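Long-range contact in serine-rich Repeat Adhesion Glycoprotein (Srr1) (Streptococcus agalactiae, PDB 4MBO), which probably binds fibrinogen as a surface adhesin, through a binding region built largely of beta strands: residues A[225-239]-A[252-266]. Sequence-based numbering, arbitrary orientation.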
ATOM      1  N   LEU A 225       4.250  16.329 -13.569  1.00 18.16           N
ATOM      2  CA  LEU A 225       4.231  15.048 -14.289  1.00 17.72           C
ATOM      3  C   LEU A 225       5.254  14.946 -15.424  1.00 17.69           C
ATOM      4  O   LEU A 225       5.264  13.952 -16.139  1.00 17.21           O
ATOM      5  CB  LEU A 225       2.812  14.788 -14.876  1.00 17.15           C
ATOM      6  CG  LEU A 225       1.641  14.815 -13.887  1.00 18.35           C
ATOM      7  CD1 LEU A 225       0.291  14.603 -14.571  1.00 19.15           C
ATOM      8  CD2 LEU A 225       1.816  13.770 -12.789  1.00 19.65           C
ATOM      9  N   LEU A 226       6.024  16.020 -15.622  0.70 19.05           N
ATOM     10  CA  LEU A 226       6.992  16.101 -16.730  0.70 20.02           C
ATOM     11  C   LEU A 226       7.852  14.852 -16.867  0.70 20.10           C
ATOM     12  O   LEU A 226       8.089  14.389 -17.986  0.70 20.92           O
ATOM     13  CB  LEU A 226       7.910  17.310 -16.579  0.70 22.09           C
ATOM     14  CG  LEU A 226       7.245  18.634 -16.870  0.70 21.57           C
ATOM     15  CD1 LEU A 226       8.185  19.755 -16.493  0.70 22.67           C
ATOM     16  CD2 LEU A 226       6.854  18.696 -18.339  0.70 20.52           C
ATOM     17  N   ASN A 227       8.291  14.295 -15.743  0.60 20.20           N
ATOM     18  CA  ASN A 227       9.181  13.145 -15.755  0.60 20.89           C
ATOM     19  C   ASN A 227       8.464  11.828 -15.443  0.60 19.64           C
ATOM     20  O   ASN A 227       9.110  10.862 -15.014  0.60 20.26           O
ATOM     21  CB  ASN A 227      10.351  13.359 -14.770  0.60 25.23           C
ATOM     22  CG  ASN A 227      11.248  14.526 -15.159  0.60 28.37           C
ATOM     23  OD1 ASN A 227      11.577  15.354 -14.319  0.60 34.96           O
ATOM     24  ND2 ASN A 227      11.609  14.622 -16.442  0.60 29.06           N
ATOM     25  N   ALA A 228       7.144  11.775 -15.661  0.70 17.59           N
ATOM     26  CA  ALA A 228       6.412  10.546 -15.348  0.70 17.47           C
ATOM     27  C   ALA A 228       6.853   9.396 -16.224  0.70 17.11           C
ATOM     28  O   ALA A 228       7.018   9.575 -17.448  0.70 16.13           O
ATOM     29  CB  ALA A 228       4.920  10.750 -15.540  0.70 16.30           C
ATOM     30  N   GLU A 229       7.002   8.230 -15.585  0.70 18.55           N
ATOM     31  CA  GLU A 229       7.232   6.955 -16.272  0.70 19.91           C
ATOM     32  C   GLU A 229       5.845   6.356 -16.336  0.70 18.66           C
ATOM     33  O   GLU A 229       5.175   6.226 -15.308  0.70 18.39           O
ATOM     34  CB  GLU A 229       8.175   6.058 -15.487  0.70 23.22           C
ATOM     35  CG  GLU A 229       9.493   6.736 -15.193  0.70 26.74           C
ATOM     36  CD  GLU A 229      10.507   5.873 -14.473  0.70 32.20           C
ATOM     37  OE1 GLU A 229      10.143   4.916 -13.751  0.70 34.34           O
ATOM     38  OE2 GLU A 229      11.695   6.203 -14.616  0.70 35.96           O
ATOM     39  N   VAL A 230       5.392   6.045 -17.546  1.00 17.59           N
ATOM     40  CA  VAL A 230       4.037   5.551 -17.775  1.00 16.49           C
ATOM     41  C   VAL A 230       4.057   4.192 -18.445  1.00 16.76           C
ATOM     42  O   VAL A 230       4.744   4.002 -19.444  1.00 17.56           O
ATOM     43  CB  VAL A 230       3.250   6.511 -18.710  1.00 16.84           C
ATOM     44  CG1 VAL A 230       1.835   6.008 -18.956  1.00 16.22           C
ATOM     45  CG2 VAL A 230       3.208   7.916 -18.137  1.00 17.19           C
ATOM     46  N   LYS A 231       3.290   3.265 -17.882  1.00 16.29           N
ATOM     47  CA  LYS A 231       3.149   1.912 -18.420  1.00 16.65           C
ATOM     48  C   LYS A 231       1.659   1.628 -18.437  1.00 17.02           C
ATOM     49  O   LYS A 231       0.938   1.961 -17.496  1.00 15.64           O
ATOM     50  CB  LYS A 231       3.884   0.861 -17.550  1.00 19.27           C
ATOM     51  CG  LYS A 231       3.767  -0.575 -18.057  1.00 21.44           C
ATOM     52  CD  LYS A 231       4.739  -1.573 -17.383  1.00 25.56           C
ATOM     53  CE  LYS A 231       4.474  -1.731 -15.897  1.00 29.64           C
ATOM     54  NZ  LYS A 231       5.348  -2.790 -15.268  1.00 34.05           N
ATOM     55  N   ILE A 232       1.185   1.026 -19.534  1.00 15.27           N
ATOM     56  CA  ILE A 232      -0.226   0.674 -19.708  1.00 15.63           C
ATOM     57  C   ILE A 232      -0.348  -0.827 -19.958  1.00 15.61           C
ATOM     58  O   ILE A 232       0.290  -1.383 -20.864  1.00 16.49           O
ATOM     59  CB  ILE A 232      -0.880   1.462 -20.869  1.00 15.04           C
ATOM     60  CG1 ILE A 232      -0.551   2.939 -20.738  1.00 16.59           C
ATOM     61  CG2 ILE A 232      -2.369   1.173 -20.947  1.00 15.72           C
ATOM     62  CD1 ILE A 232      -1.086   3.803 -21.850  1.00 17.83           C
ATOM     63  N   LEU A 233      -1.156  -1.474 -19.132  1.00 15.53           N
ATOM     64  CA  LEU A 233      -1.406  -2.896 -19.213  1.00 15.93           C
ATOM     65  C   LEU A 233      -2.864  -3.186 -19.483  1.00 16.37           C
ATOM     66  O   LEU A 233      -3.736  -2.411 -19.114  1.00 17.00           O
ATOM     67  CB  LEU A 233      -1.003  -3.598 -17.890  1.00 16.33           C
ATOM     68  CG  LEU A 233       0.384  -3.304 -17.384  1.00 17.52           C
ATOM     69  CD1 LEU A 233       0.585  -3.939 -16.023  1.00 19.42           C
ATOM     70  CD2 LEU A 233       1.451  -3.772 -18.347  1.00 19.31           C
ATOM     71  N   LYS A 234      -3.126  -4.294 -20.185  0.50 16.73           N
ATOM     72  CA  LYS A 234      -4.499  -4.731 -20.489  0.50 16.63           C
ATOM     73  C   LYS A 234      -4.745  -6.093 -19.831  0.50 17.18           C
ATOM     74  O   LYS A 234      -3.892  -7.002 -19.903  0.50 17.62           O
ATOM     75  CB  LYS A 234      -4.732  -4.835 -22.007  0.50 17.76           C
ATOM     76  CG  LYS A 234      -6.129  -5.289 -22.408  0.50 18.89           C
ATOM     77  CD  LYS A 234      -6.263  -5.337 -23.924  0.50 20.54           C
ATOM     78  CE  LYS A 234      -7.523  -6.055 -24.368  0.50 22.73           C
ATOM     79  NZ  LYS A 234      -7.477  -7.495 -24.018  0.50 23.98           N
ATOM     80  N   THR A 235      -5.917  -6.236 -19.211  1.00 17.30           N
ATOM     81  CA  THR A 235      -6.307  -7.483 -18.534  1.00 18.86           C
ATOM     82  C   THR A 235      -7.843  -7.557 -18.371  1.00 19.87           C
ATOM     83  O   THR A 235      -8.545  -6.556 -18.522  1.00 22.50           O
ATOM     84  CB  THR A 235      -5.644  -7.583 -17.120  1.00 19.61           C
ATOM     85  OG1 THR A 235      -5.724  -8.921 -16.624  1.00 22.66           O
ATOM     86  CG2 THR A 235      -6.286  -6.611 -16.168  1.00 20.63           C
ATOM     87  N   ASN A 236      -8.346  -8.740 -18.021  1.00 18.91           N
ATOM     88  CA  ASN A 236      -9.741  -8.916 -17.682  1.00 20.37           C
ATOM     89  C   ASN A 236      -9.901  -8.416 -16.243  1.00 19.42           C
ATOM     90  O   ASN A 236      -9.024  -8.657 -15.402  1.00 19.92           O
ATOM     91  CB  ASN A 236     -10.091 -10.380 -17.772  1.00 22.90           C
ATOM     92  CG  ASN A 236     -11.569 -10.648 -17.537  1.00 26.53           C
ATOM     93  OD1 ASN A 236     -12.066 -10.520 -16.438  1.00 28.29           O
ATOM     94  ND2 ASN A 236     -12.253 -11.110 -18.571  1.00 31.00           N
ATOM     95  N   SER A 237     -11.024  -7.784 -15.936  1.00 18.79           N
ATOM     96  CA  SER A 237     -11.255  -7.231 -14.590  1.00 18.18           C
ATOM     97  C   SER A 237     -11.149  -8.238 -13.455  1.00 18.94           C
ATOM     98  O   SER A 237     -10.872  -7.853 -12.318  1.00 19.23           O
ATOM     99  CB  SER A 237     -12.631  -6.552 -14.492  1.00 19.95           C
ATOM    100  OG  SER A 237     -13.656  -7.494 -14.646  1.00 22.40           O
ATOM    101  N   LYS A 238     -11.389  -9.514 -13.751  0.50 20.13           N
ATOM    102  CA  LYS A 238     -11.345 -10.557 -12.720  0.50 21.48           C
ATOM    103  C   LYS A 238      -9.930 -10.751 -12.152  0.50 21.30           C
ATOM    104  O   LYS A 238      -9.748 -11.448 -11.143  0.50 22.18           O
ATOM    105  CB  LYS A 238     -11.859 -11.891 -13.262  0.50 23.73           C
ATOM    106  CG  LYS A 238     -10.863 -12.594 -14.152  0.50 25.86           C
ATOM    107  CD  LYS A 238     -11.339 -13.975 -14.564  0.50 28.96           C
ATOM    108  CE  LYS A 238     -10.243 -14.694 -15.316  0.50 30.90           C
ATOM    109  NZ  LYS A 238      -9.830 -13.878 -16.485  0.50 31.49           N
ATOM    110  N   ASN A 239      -8.932 -10.168 -12.811  1.00 19.88           N
ATOM    111  CA  ASN A 239      -7.547 -10.240 -12.335  1.00 20.46           C
ATOM    112  C   ASN A 239      -7.104  -9.043 -11.493  1.00 21.14           C
ATOM    113  O   ASN A 239      -5.980  -9.042 -10.979  1.00 22.42           O
ATOM    114  CB  ASN A 239      -6.608 -10.366 -13.526  1.00 21.78           C
ATOM    115  CG  ASN A 239      -6.843 -11.623 -14.308  1.00 23.88           C
ATOM    116  OD1 ASN A 239      -6.891 -12.700 -13.731  1.00 25.55           O
ATOM    117  ND2 ASN A 239      -7.004 -11.509 -15.636  1.00 26.03           N
ATOM    118  N   GLU A 252      -1.432 -12.771 -16.930  1.00 27.74           N
ATOM    119  CA  GLU A 252      -2.754 -12.191 -17.054  1.00 29.41           C
ATOM    120  C   GLU A 252      -2.715 -10.757 -17.559  1.00 24.37           C
ATOM    121  O   GLU A 252      -3.752 -10.224 -17.936  1.00 25.78           O
ATOM    122  CB  GLU A 252      -3.474 -12.239 -15.713  1.00 33.29           C
ATOM    123  CG  GLU A 252      -3.510 -13.621 -15.058  1.00 39.49           C
ATOM    124  CD  GLU A 252      -4.090 -14.719 -15.940  1.00 48.92           C
ATOM    125  OE1 GLU A 252      -4.799 -14.408 -16.932  1.00 55.19           O
ATOM    126  OE2 GLU A 252      -3.841 -15.918 -15.626  1.00 56.24           O
ATOM    127  N   PHE A 253      -1.531 -10.143 -17.558  1.00 21.92           N
ATOM    128  CA  PHE A 253      -1.374  -8.748 -18.013  1.00 21.03           C
ATOM    129  C   PHE A 253      -0.580  -8.669 -19.303  1.00 21.23           C
ATOM    130  O   PHE A 253       0.402  -9.393 -19.475  1.00 23.39           O
ATOM    131  CB  PHE A 253      -0.658  -7.897 -16.958  1.00 20.75           C
ATOM    132  CG  PHE A 253      -1.479  -7.641 -15.727  1.00 21.77           C
ATOM    133  CD1 PHE A 253      -2.319  -6.553 -15.663  1.00 20.60           C
ATOM    134  CD2 PHE A 253      -1.403  -8.484 -14.636  1.00 25.29           C
ATOM    135  CE1 PHE A 253      -3.076  -6.295 -14.547  1.00 21.88           C
ATOM    136  CE2 PHE A 253      -2.159  -8.232 -13.495  1.00 24.95           C
ATOM    137  CZ  PHE A 253      -3.003  -7.154 -13.455  1.00 22.93           C
ATOM    138  N   GLU A 254      -1.055  -7.853 -20.235  1.00 19.99           N
ATOM    139  CA  GLU A 254      -0.360  -7.624 -21.486  1.00 20.03           C
ATOM    140  C   GLU A 254       0.048  -6.181 -21.508  1.00 18.73           C
ATOM    141  O   GLU A 254      -0.782  -5.307 -21.257  1.00 18.57           O
ATOM    142  CB  GLU A 254      -1.318  -7.861 -22.662  1.00 21.33           C
ATOM    143  CG  GLU A 254      -0.651  -7.687 -23.987  1.00 22.49           C
ATOM    144  CD  GLU A 254      -1.578  -7.887 -25.169  1.00 25.34           C
ATOM    145  OE1 GLU A 254      -2.846  -7.886 -25.027  1.00 25.20           O
ATOM    146  OE2 GLU A 254      -1.014  -8.004 -26.269  1.00 24.02           O
ATOM    147  N   ASP A 255       1.286  -5.914 -21.882  1.00 18.29           N
ATOM    148  CA  ASP A 255       1.759  -4.526 -21.970  1.00 18.38           C
ATOM    149  C   ASP A 255       1.362  -3.912 -23.324  1.00 18.66           C
ATOM    150  O   ASP A 255       1.815  -4.365 -24.384  1.00 20.25           O
ATOM    151  CB  ASP A 255       3.262  -4.483 -21.777  1.00 19.30           C
ATOM    152  CG  ASP A 255       3.797  -3.088 -21.575  1.00 20.46           C
ATOM    153  OD1 ASP A 255       3.410  -2.171 -22.322  1.00 19.92           O
ATOM    154  OD2 ASP A 255       4.660  -2.951 -20.669  1.00 22.25           O
ATOM    155  N   VAL A 256       0.484  -2.933 -23.269  1.00 17.06           N
ATOM    156  CA  VAL A 256      -0.012  -2.218 -24.475  1.00 16.36           C
ATOM    157  C   VAL A 256       0.443  -0.754 -24.504  1.00 17.07           C
ATOM    158  O   VAL A 256      -0.083   0.067 -25.254  1.00 18.27           O
ATOM    159  CB  VAL A 256      -1.549  -2.323 -24.575  1.00 15.98           C
ATOM    160  CG1 VAL A 256      -1.997  -3.770 -24.687  1.00 16.70           C
ATOM    161  CG2 VAL A 256      -2.215  -1.676 -23.364  1.00 15.10           C
ATOM    162  N   THR A 257       1.476  -0.423 -23.740  1.00 16.79           N
ATOM    163  CA  THR A 257       1.997   0.925 -23.719  1.00 17.44           C
ATOM    164  C   THR A 257       2.249   1.492 -25.124  1.00 18.40           C
ATOM    165  O   THR A 257       1.871   2.652 -25.420  1.00 19.36           O
ATOM    166  CB  THR A 257       3.296   0.975 -22.906  1.00 17.97           C
ATOM    167  OG1 THR A 257       3.073   0.372 -21.640  1.00 17.49           O
ATOM    168  CG2 THR A 257       3.809   2.426 -22.725  1.00 19.12           C
ATOM    169  N   SER A 258       2.801   0.668 -26.015  1.00 19.37           N
ATOM    170  CA  SER A 258       3.143   1.171 -27.349  1.00 21.80           C
ATOM    171  C   SER A 258       1.940   1.466 -28.243  1.00 23.30           C
ATOM    172  O   SER A 258       2.068   2.160 -29.258  1.00 26.45           O
ATOM    173  CB  SER A 258       4.095   0.229 -28.079  1.00 23.18           C
ATOM    174  OG  SER A 258       3.443  -0.998 -28.407  1.00 23.19           O
ATOM    175  N   GLN A 259       0.796   0.911 -27.888  1.00 21.79           N
ATOM    176  CA  GLN A 259      -0.406   1.102 -28.650  1.00 23.51           C
ATOM    177  C   GLN A 259      -1.136   2.410 -28.347  1.00 23.19           C
ATOM    178  O   GLN A 259      -1.768   3.003 -29.250  1.00 24.25           O
ATOM    179  CB  GLN A 259      -1.337  -0.073 -28.369  1.00 25.56           C
ATOM    180  CG  GLN A 259      -2.652  -0.034 -29.108  1.00 29.68           C
ATOM    181  CD  GLN A 259      -3.532  -1.222 -28.764  1.00 35.82           C
ATOM    182  OE1 GLN A 259      -3.172  -2.066 -27.939  1.00 41.52           O
ATOM    183  NE2 GLN A 259      -4.690  -1.293 -29.396  1.00 42.86           N
ATOM    184  N   TYR A 260      -1.027   2.869 -27.114  1.00 20.52           N
ATOM    185  CA  TYR A 260      -1.788   4.033 -26.658  1.00 21.13           C
ATOM    186  C   TYR A 260      -0.891   5.161 -26.249  1.00 23.53           C
ATOM    187  O   TYR A 260      -0.597   5.338 -25.064  1.00 26.24           O
ATOM    188  CB  TYR A 260      -2.704   3.639 -25.502  1.00 20.73           C
ATOM    189  CG  TYR A 260      -3.692   2.592 -25.893  1.00 20.93           C
ATOM    190  CD1 TYR A 260      -4.819   2.939 -26.614  1.00 20.77           C
ATOM    191  CD2 TYR A 260      -3.514   1.263 -25.549  1.00 21.34           C
ATOM    192  CE1 TYR A 260      -5.721   1.984 -27.018  1.00 22.74           C
ATOM    193  CE2 TYR A 260      -4.412   0.313 -25.932  1.00 24.00           C
ATOM    194  CZ  TYR A 260      -5.521   0.673 -26.637  1.00 25.88           C
ATOM    195  OH  TYR A 260      -6.394  -0.285 -27.049  1.00 31.15           O
ATOM    196  N   SER A 261      -0.467   5.919 -27.233  1.00 22.93           N
ATOM    197  CA  SER A 261       0.348   7.081 -26.979  1.00 24.03           C
ATOM    198  C   SER A 261      -0.426   8.100 -26.129  1.00 20.94           C
ATOM    199  O   SER A 261      -1.666   8.092 -26.071  1.00 21.65           O
ATOM    200  CB  SER A 261       0.801   7.705 -28.285  1.00 25.67           C
ATOM    201  OG  SER A 261      -0.278   8.181 -29.083  1.00 31.04           O
ATOM    202  N   TYR A 262       0.315   8.978 -25.487  1.00 18.82           N
ATOM    203  CA  TYR A 262      -0.305   9.955 -24.641  1.00 18.15           C
ATOM    204  C   TYR A 262       0.369  11.290 -24.794  1.00 17.50           C
ATOM    205  O   TYR A 262       1.519  11.380 -25.256  1.00 18.86           O
ATOM    206  CB  TYR A 262      -0.262   9.488 -23.184  1.00 18.77           C
ATOM    207  CG  TYR A 262       1.139   9.369 -22.582  1.00 19.77           C
ATOM    208  CD1 TYR A 262       1.778  10.465 -22.010  1.00 19.80           C
ATOM    209  CD2 TYR A 262       1.839   8.150 -22.598  1.00 22.17           C
ATOM    210  CE1 TYR A 262       3.083  10.375 -21.496  1.00 22.26           C
ATOM    211  CE2 TYR A 262       3.132   8.046 -22.075  1.00 22.45           C
ATOM    212  CZ  TYR A 262       3.752   9.155 -21.529  1.00 22.47           C
ATOM    213  OH  TYR A 262       5.012   9.122 -20.979  1.00 24.99           O
ATOM    214  N   THR A 263      -0.360  12.341 -24.435  1.00 16.05           N
ATOM    215  CA  THR A 263       0.207  13.683 -24.384  1.00 15.53           C
ATOM    216  C   THR A 263       0.461  14.013 -22.915  1.00 15.09           C
ATOM    217  O   THR A 263      -0.181  13.457 -22.005  1.00 15.31           O
ATOM    218  CB  THR A 263      -0.700  14.757 -25.013  1.00 16.93           C
ATOM    219  OG1 THR A 263      -1.953  14.773 -24.366  1.00 17.48           O
ATOM    220  CG2 THR A 263      -0.905  14.481 -26.462  1.00 17.93           C
ATOM    221  N   ASN A 264       1.425  14.891 -22.684  1.00 15.53           N
ATOM    222  CA  ASN A 264       1.791  15.244 -21.297  1.00 15.95           C
ATOM    223  C   ASN A 264       2.336  16.656 -21.332  1.00 16.25           C
ATOM    224  O   ASN A 264       3.432  16.900 -21.882  1.00 17.64           O
ATOM    225  CB  ASN A 264       2.839  14.259 -20.783  1.00 16.05           C
ATOM    226  CG  ASN A 264       3.294  14.541 -19.375  1.00 17.98           C
ATOM    227  OD1 ASN A 264       2.891  15.517 -18.761  1.00 17.19           O
ATOM    228  ND2 ASN A 264       4.168  13.659 -18.853  1.00 18.34           N
ATOM    229  N   ASP A 265       1.578  17.597 -20.785  1.00 16.47           N
ATOM    230  CA  ASP A 265       2.035  18.989 -20.730  1.00 18.65           C
ATOM    231  C   ASP A 265       2.666  19.352 -19.396  1.00 18.97           C
ATOM    232  O   ASP A 265       2.893  20.537 -19.116  1.00 18.83           O
ATOM    233  CB  ASP A 265       0.891  19.971 -21.073  1.00 20.90           C
ATOM    234  CG  ASP A 265      -0.203  20.032 -19.996  1.00 23.56           C
ATOM    235  OD1 ASP A 265      -0.097  19.354 -18.959  1.00 20.97           O
ATOM    236  OD2 ASP A 265      -1.182  20.811 -20.203  1.00 26.81           O
ATOM    237  N   GLY A 266       2.945  18.336 -18.590  1.00 17.83           N
ATOM    238  CA  GLY A 266       3.520  18.512 -17.268  1.00 18.69           C
ATOM    239  C   GLY A 266       2.511  18.592 -16.156  1.00 19.35           C
ATOM    240  O   GLY A 266       2.864  18.395 -14.977  1.00 22.93           O
TER
HETATM  241  O   HOH W   1       6.627   7.183 -19.903  0.60 21.85           O
HETATM  242  O   HOH W   2       5.808  11.247 -19.594  1.00 30.24           O
HETATM  243  O   HOH W   3      -4.336  -9.494 -20.979  1.00 23.49           O
HETATM  244  O   HOH W   4      -4.692  -9.027 -23.622  1.00 30.73           O
HETATM  245  O   HOH W   5      -6.568 -11.213 -18.779  1.00 30.62           O
HETATM  246  O   HOH W   6      -7.335 -13.553 -17.693  1.00 42.31           O
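A short antiparallel strand pair, 229-235 with 254-255, forms the middle of this contact at the border of a beta sheet. Lys-234 and Glu-254 are its hydrogen-bonded pair, and their backbone bonds run in both directions. Leu-233 and Asp-255 form the neighbouring non-hydrogen-bonded pair, with Leu-233 CD2 3.7 Å from Asp-255 CA. On the other side of strand 229-235 lies strand 283-290.

Val-256 N donates to Ile-232 O. Beyond it the Thr-257 hydroxyl takes the place of a backbone carbonyl: Ile-232 N donates to Thr-257 OG1 at 2.9 Å in an almost straight bond (179°). That hydroxyl in turn donates a hydrogen bond to Asp-255 OD1, which also accepts from Thr-257 N and so closes an Asx turn. Two donors of Thr-257 thus grip one carboxylate oxygen. Asp-255 OD2 lies 3.6 Å from Lys-231 CD, where the two side chains cross at about a right angle. Ile-232 CG2 meets Val-256 CG2.

At one end, with OG1 anti to the backbone N (chi1 -164°), the Thr-235 hydroxyl reaches Glu-252 O. Thr-235 OG1 donates to Glu-252 O at 2.7 Å, from above the carbonyl plane, and accepts from Asn-239 ND2. The same hydroxyl lies over one face of the Phe-253 ring, near its rim, and Thr-235 CG2 is 3.6 Å from Phe-253 CE1. Tyr-248 packs edge-to-face with Phe-253.

At the far end, Tyr-262 slides past Val-230, whose CG2 is 3.7 Å from Tyr-262 CZ. Two waters join the tyrosine OH to the backbone of 228-230. Leu-225 N donates to Gly-266 O. Asn-264 ND2 donates to Leu-225 O at 2.9 Å, and Ala-228 N reaches that oxygen from the opposite face of its plane. Asn-264 OD1 takes Gly-266 N in another Asx turn.

The arrangement is a short edge-strand pairing of an antiparallel sheet, left through an Asx turn, within the C-terminal fibrinogen-binding adhesin domain.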